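Local atomic coordinates of spike protein P1 (Pseudoalteromonas phage pm2, PDB entry 2VVE), a protein that binds the host receptor through its C-terminal part as the spike at the fivefold vertices of the phage PM2 virion. Residues Val127-Lys132 with Val195-Gly200; Gly162-Asp167 with Val201-Pro206. All coordinates share one frame; numbering follows the deposited sequence.

Interaction 1: Val127-Lys132 with Val195-Gly200; sequences VPFSLK and VTLSAG
Phe129 and Val195 form an antiparallel hydrogen-bonded pair where strand 129-137 meets edge strand 189-195 of a four-stranded sheet, in the second beta-sandwich of the fragment, which strands 88-91 to 229-236 build. Phe129 N donates to Val195 O (2.9 Å, N-H...O angle 155°). The return bond runs from Val195 N to Phe129 O (2.9 Å, 165°). Both backbone donors and both acceptors of the pair are thus satisfied. Val195 O also receives a CA-H...O contact from Pro128 CA at 3.3 Å.

Beyond the pair the two backbones no longer bond directly, and water 1 bridges them. Water 1 donates to Val127 O at 2.7 Å and accepts from Leu197 N, also at 2.7 Å. Leu197 also shares backbone hydrogen bonding with Gly126, just before Val127. Next to Phe129, Ser130 OG bonds Asp192 OD1 of the neighbouring strand 189-195.

The Phe129 side chain lies beside that of Val195, pointing the same way. Its CG lies between the backbone N and the carbonyl carbon (chi1 66°). Val195 CB sits over one face of the ring, 4.1 Å from Phe129 CZ. Val127 O and water 1 lie at the ring edge, in its plane. Leu131 and Val195 also touch Ile159 of strand 151-160, joining this sheet to the one packed against it, while Leu241 of helix 239-242 touches the Phe129 ring.

On the exposed side Thr196 OG1 rests 3.4 Å from Pro128 CB and equally near Pro128 CG. Leu197 CD1 lies near the ring plane at its edge, 3.8 Å from Phe129 CZ.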
# COMPACT_ATOMS: atom_id res chain seq x y z
N VAL A 127 21.80 18.87 -13.05
CA VAL A 127 22.38 18.68 -14.38
C VAL A 127 21.61 19.53 -15.40
O VAL A 127 20.40 19.36 -15.55
CB VAL A 127 22.36 17.18 -14.81
CG1 VAL A 127 22.87 17.02 -16.24
CG2 VAL A 127 23.17 16.31 -13.85
N PRO A 128 22.31 20.44 -16.11
CA PRO A 128 21.61 21.30 -17.08
C PRO A 128 21.02 20.50 -18.24
O PRO A 128 21.63 19.53 -18.72
CB PRO A 128 22.70 22.25 -17.58
CG PRO A 128 23.83 22.15 -16.55
CD PRO A 128 23.75 20.75 -16.03
N PHE A 129 19.84 20.92 -18.69
CA PHE A 129 19.17 20.26 -19.81
C PHE A 129 18.42 21.26 -20.67
O PHE A 129 18.06 22.34 -20.21
CB PHE A 129 18.22 19.17 -19.29
CG PHE A 129 17.05 19.70 -18.50
CD1 PHE A 129 15.86 20.04 -19.13
CD2 PHE A 129 17.15 19.86 -17.11
CE1 PHE A 129 14.77 20.53 -18.40
CE2 PHE A 129 16.08 20.35 -16.37
CZ PHE A 129 14.88 20.69 -17.02
N SER A 130 18.22 20.89 -21.93
CA SER A 130 17.50 21.74 -22.89
C SER A 130 15.99 21.59 -22.76
O SER A 130 15.46 20.49 -22.83
CB SER A 130 17.92 21.39 -24.33
OG SER A 130 17.14 22.11 -25.27
N LEU A 131 15.31 22.73 -22.57
CA LEU A 131 13.86 22.78 -22.62
C LEU A 131 13.44 23.71 -23.75
O LEU A 131 13.86 24.88 -23.80
CB LEU A 131 13.28 23.26 -21.28
CG LEU A 131 11.76 23.25 -21.06
CD1 LEU A 131 11.17 21.85 -21.22
CD2 LEU A 131 11.42 23.80 -19.68
N LYS A 132 12.61 23.20 -24.64
CA LYS A 132 12.23 23.93 -25.84
C LYS A 132 10.73 24.08 -25.98
O LYS A 132 9.96 23.32 -25.39
CB LYS A 132 12.77 23.22 -27.08
CG LYS A 132 14.29 23.23 -27.22
CD LYS A 132 14.68 22.41 -28.44
CE LYS A 132 16.19 22.27 -28.59
NZ LYS A 132 16.55 21.32 -29.69
N VAL A 195 18.08 24.73 -18.57
CA VAL A 195 17.57 24.85 -17.22
C VAL A 195 18.31 23.86 -16.33
O VAL A 195 18.62 22.74 -16.75
CB VAL A 195 16.04 24.58 -17.18
CG1 VAL A 195 15.50 24.74 -15.79
CG2 VAL A 195 15.32 25.54 -18.10
N THR A 196 18.62 24.30 -15.11
CA THR A 196 19.31 23.45 -14.15
C THR A 196 18.46 23.34 -12.89
O THR A 196 18.23 24.34 -12.21
CB THR A 196 20.72 23.99 -13.81
OG1 THR A 196 21.51 24.06 -15.01
CG2 THR A 196 21.42 23.09 -12.82
N LEU A 197 18.02 22.13 -12.58
CA LEU A 197 17.07 21.91 -11.49
C LEU A 197 17.50 20.85 -10.48
O LEU A 197 18.11 19.85 -10.84
CB LEU A 197 15.70 21.52 -12.04
CG LEU A 197 15.01 22.48 -13.03
CD1 LEU A 197 13.75 21.86 -13.60
CD2 LEU A 197 14.72 23.86 -12.41
N SER A 198 17.16 21.09 -9.22
CA SER A 198 17.32 20.09 -8.16
C SER A 198 16.36 18.93 -8.39
O SER A 198 15.32 19.09 -9.03
CB SER A 198 17.03 20.73 -6.81
OG SER A 198 15.78 21.39 -6.83
N ALA A 199 16.73 17.76 -7.87
CA ALA A 199 15.89 16.57 -7.95
C ALA A 199 14.52 16.87 -7.36
O ALA A 199 14.40 17.64 -6.40
CB ALA A 199 16.54 15.40 -7.24
N GLY A 200 13.50 16.27 -7.95
CA GLY A 200 12.13 16.49 -7.50
C GLY A 200 11.27 17.15 -8.55
O GLY A 200 11.70 17.38 -9.69
O HOH W 1 18.29 19.79 -13.90

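Interaction 2: Gly162-Asp167 with Val201-Pro206; sequences GDETTD and VHRVFP
Asp163 OD1 is gripped twice by Thr165, in an Asx turn that opens the type I beta turn Asp163-Thr166 beside strand 200-208. Thr165 OG1 donates to Asp163 OD1 at 2.7 Å, on the syn side but tilted 31° out of the carboxylate plane, and Thr165 N reaches it from the same face, well above that plane. Asp163 O likewise takes two donors, Thr166 N and, on a lone pair, Thr166 OG1 at 2.7 Å. The turn is therefore braced from within; against the strand its backbone offers a CA-H...O contact, Asp163 CA to Val201 O at 2.9 Å.

His202 lies with ND1 near Gly162 O, but it bonds Thr160 O through ND1 and Ser198 O through NE2, which would suit a doubly protonated ring.

Glu164 carries most of the side-chain packing. Glu164 CB sits over one face of the guanidinium, toward the rim, 3.9 Å from Arg203 CZ. The guanidinium finds its charge partners in Asp117 and Glu109, and Glu164 OE1 stays 5.3 Å from Arg203 NH2. The Glu164 chain bends at chi2 (-82°), which puts CD 3.8 Å from Val201 CG1; Glu164 OE2 lies 3.5 Å from Val201 CB.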
# COMPACT_ATOMS: atom_id res chain seq x y z
N GLY A 162 12.14 25.75 -6.11
CA GLY A 162 11.88 24.59 -5.28
C GLY A 162 10.85 23.73 -5.97
O GLY A 162 10.65 23.84 -7.19
N ASP A 163 10.18 22.88 -5.21
CA ASP A 163 9.20 21.96 -5.78
C ASP A 163 7.84 22.64 -6.03
O ASP A 163 7.73 23.87 -5.90
CB ASP A 163 9.05 20.70 -4.92
CG ASP A 163 8.62 21.00 -3.49
OD1 ASP A 163 8.13 22.12 -3.21
OD2 ASP A 163 8.76 20.09 -2.65
N GLU A 164 6.83 21.86 -6.39
CA GLU A 164 5.52 22.40 -6.75
C GLU A 164 4.76 23.03 -5.56
O GLU A 164 3.74 23.69 -5.76
CB GLU A 164 4.66 21.35 -7.48
CG GLU A 164 4.03 20.26 -6.59
CD GLU A 164 4.98 19.12 -6.23
OE1 GLU A 164 4.50 17.97 -6.13
OE2 GLU A 164 6.19 19.36 -6.05
N THR A 165 5.27 22.82 -4.34
CA THR A 165 4.66 23.39 -3.12
C THR A 165 5.23 24.76 -2.73
O THR A 165 4.67 25.45 -1.87
CB THR A 165 4.74 22.42 -1.90
OG1 THR A 165 6.08 22.34 -1.41
CG2 THR A 165 4.22 21.02 -2.26
N THR A 166 6.34 25.15 -3.36
CA THR A 166 6.99 26.44 -3.10
C THR A 166 6.41 27.51 -4.03
O THR A 166 5.79 27.16 -5.05
CB THR A 166 8.53 26.35 -3.31
OG1 THR A 166 8.80 26.02 -4.68
CG2 THR A 166 9.14 25.29 -2.39
N ASP A 167 6.61 28.79 -3.71
CA ASP A 167 5.93 29.85 -4.48
C ASP A 167 6.76 30.62 -5.50
O ASP A 167 6.22 31.10 -6.50
CB ASP A 167 5.20 30.84 -3.57
CG ASP A 167 3.96 31.42 -4.24
OD1 ASP A 167 3.13 30.62 -4.72
OD2 ASP A 167 3.82 32.66 -4.33
N VAL A 201 10.04 17.45 -8.17
CA VAL A 201 9.06 17.99 -9.08
C VAL A 201 9.21 19.51 -9.15
O VAL A 201 9.34 20.18 -8.12
CB VAL A 201 7.62 17.58 -8.66
CG1 VAL A 201 6.58 18.24 -9.53
CG2 VAL A 201 7.48 16.06 -8.68
N HIS A 202 9.22 20.04 -10.37
CA HIS A 202 9.21 21.47 -10.60
C HIS A 202 8.04 21.79 -11.52
O HIS A 202 7.78 21.06 -12.49
CB HIS A 202 10.52 21.96 -11.24
CG HIS A 202 11.72 21.78 -10.36
ND1 HIS A 202 12.22 22.80 -9.58
CD2 HIS A 202 12.49 20.69 -10.11
CE1 HIS A 202 13.26 22.35 -8.90
NE2 HIS A 202 13.44 21.08 -9.20
N ARG A 203 7.33 22.85 -11.20
CA ARG A 203 6.15 23.27 -11.98
C ARG A 203 6.55 24.37 -12.95
O ARG A 203 7.28 25.31 -12.59
CB ARG A 203 5.03 23.74 -11.05
CG ARG A 203 3.72 24.08 -11.75
CD ARG A 203 2.55 23.87 -10.78
NE ARG A 203 2.36 22.44 -10.51
CZ ARG A 203 1.48 21.94 -9.64
NH1 ARG A 203 0.71 22.76 -8.94
NH2 ARG A 203 1.38 20.62 -9.47
N VAL A 204 6.06 24.24 -14.19
CA VAL A 204 6.42 25.13 -15.30
C VAL A 204 5.19 25.81 -15.90
O VAL A 204 4.25 25.13 -16.32
CB VAL A 204 7.17 24.36 -16.43
CG1 VAL A 204 7.62 25.32 -17.54
CG2 VAL A 204 8.34 23.55 -15.88
N PHE A 205 5.21 27.15 -15.95
CA PHE A 205 4.14 27.95 -16.57
C PHE A 205 4.66 28.60 -17.87
O PHE A 205 5.47 29.54 -17.84
CB PHE A 205 3.66 29.07 -15.63
CG PHE A 205 3.12 28.60 -14.31
CD1 PHE A 205 1.74 28.50 -14.11
CD2 PHE A 205 3.97 28.30 -13.24
CE1 PHE A 205 1.22 28.08 -12.88
CE2 PHE A 205 3.46 27.88 -12.01
CZ PHE A 205 2.09 27.77 -11.83
N PRO A 206 4.22 28.09 -19.03
CA PRO A 206 4.53 28.78 -20.29
C PRO A 206 3.69 30.05 -20.42
O PRO A 206 2.45 29.99 -20.40
CB PRO A 206 4.15 27.74 -21.37
CG PRO A 206 4.00 26.43 -20.64
CD PRO A 206 3.49 26.83 -19.28

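From the N terminus the segments come in the order 127-132, 162-167, 195-200 and 201-206, so the two contacts cross instead of nesting. Strand 129-137 leaves interaction 1, and the chain passes to the opposing sheet through strand 151-160 before making the 162-167 turn. It then runs through the short strands 169-172 and 177-179 and returns along 189-195, where interaction 1 closes the first loop. Directly after it, strand 200-208 closes the second loop against the 162-167 turn. The loop between strands 189-195 and 200-208 thus carries the chain from one sheet of the domain to the other, and the contacts touch there, Leu197 CB lying 3.7 Å from His202 NE2.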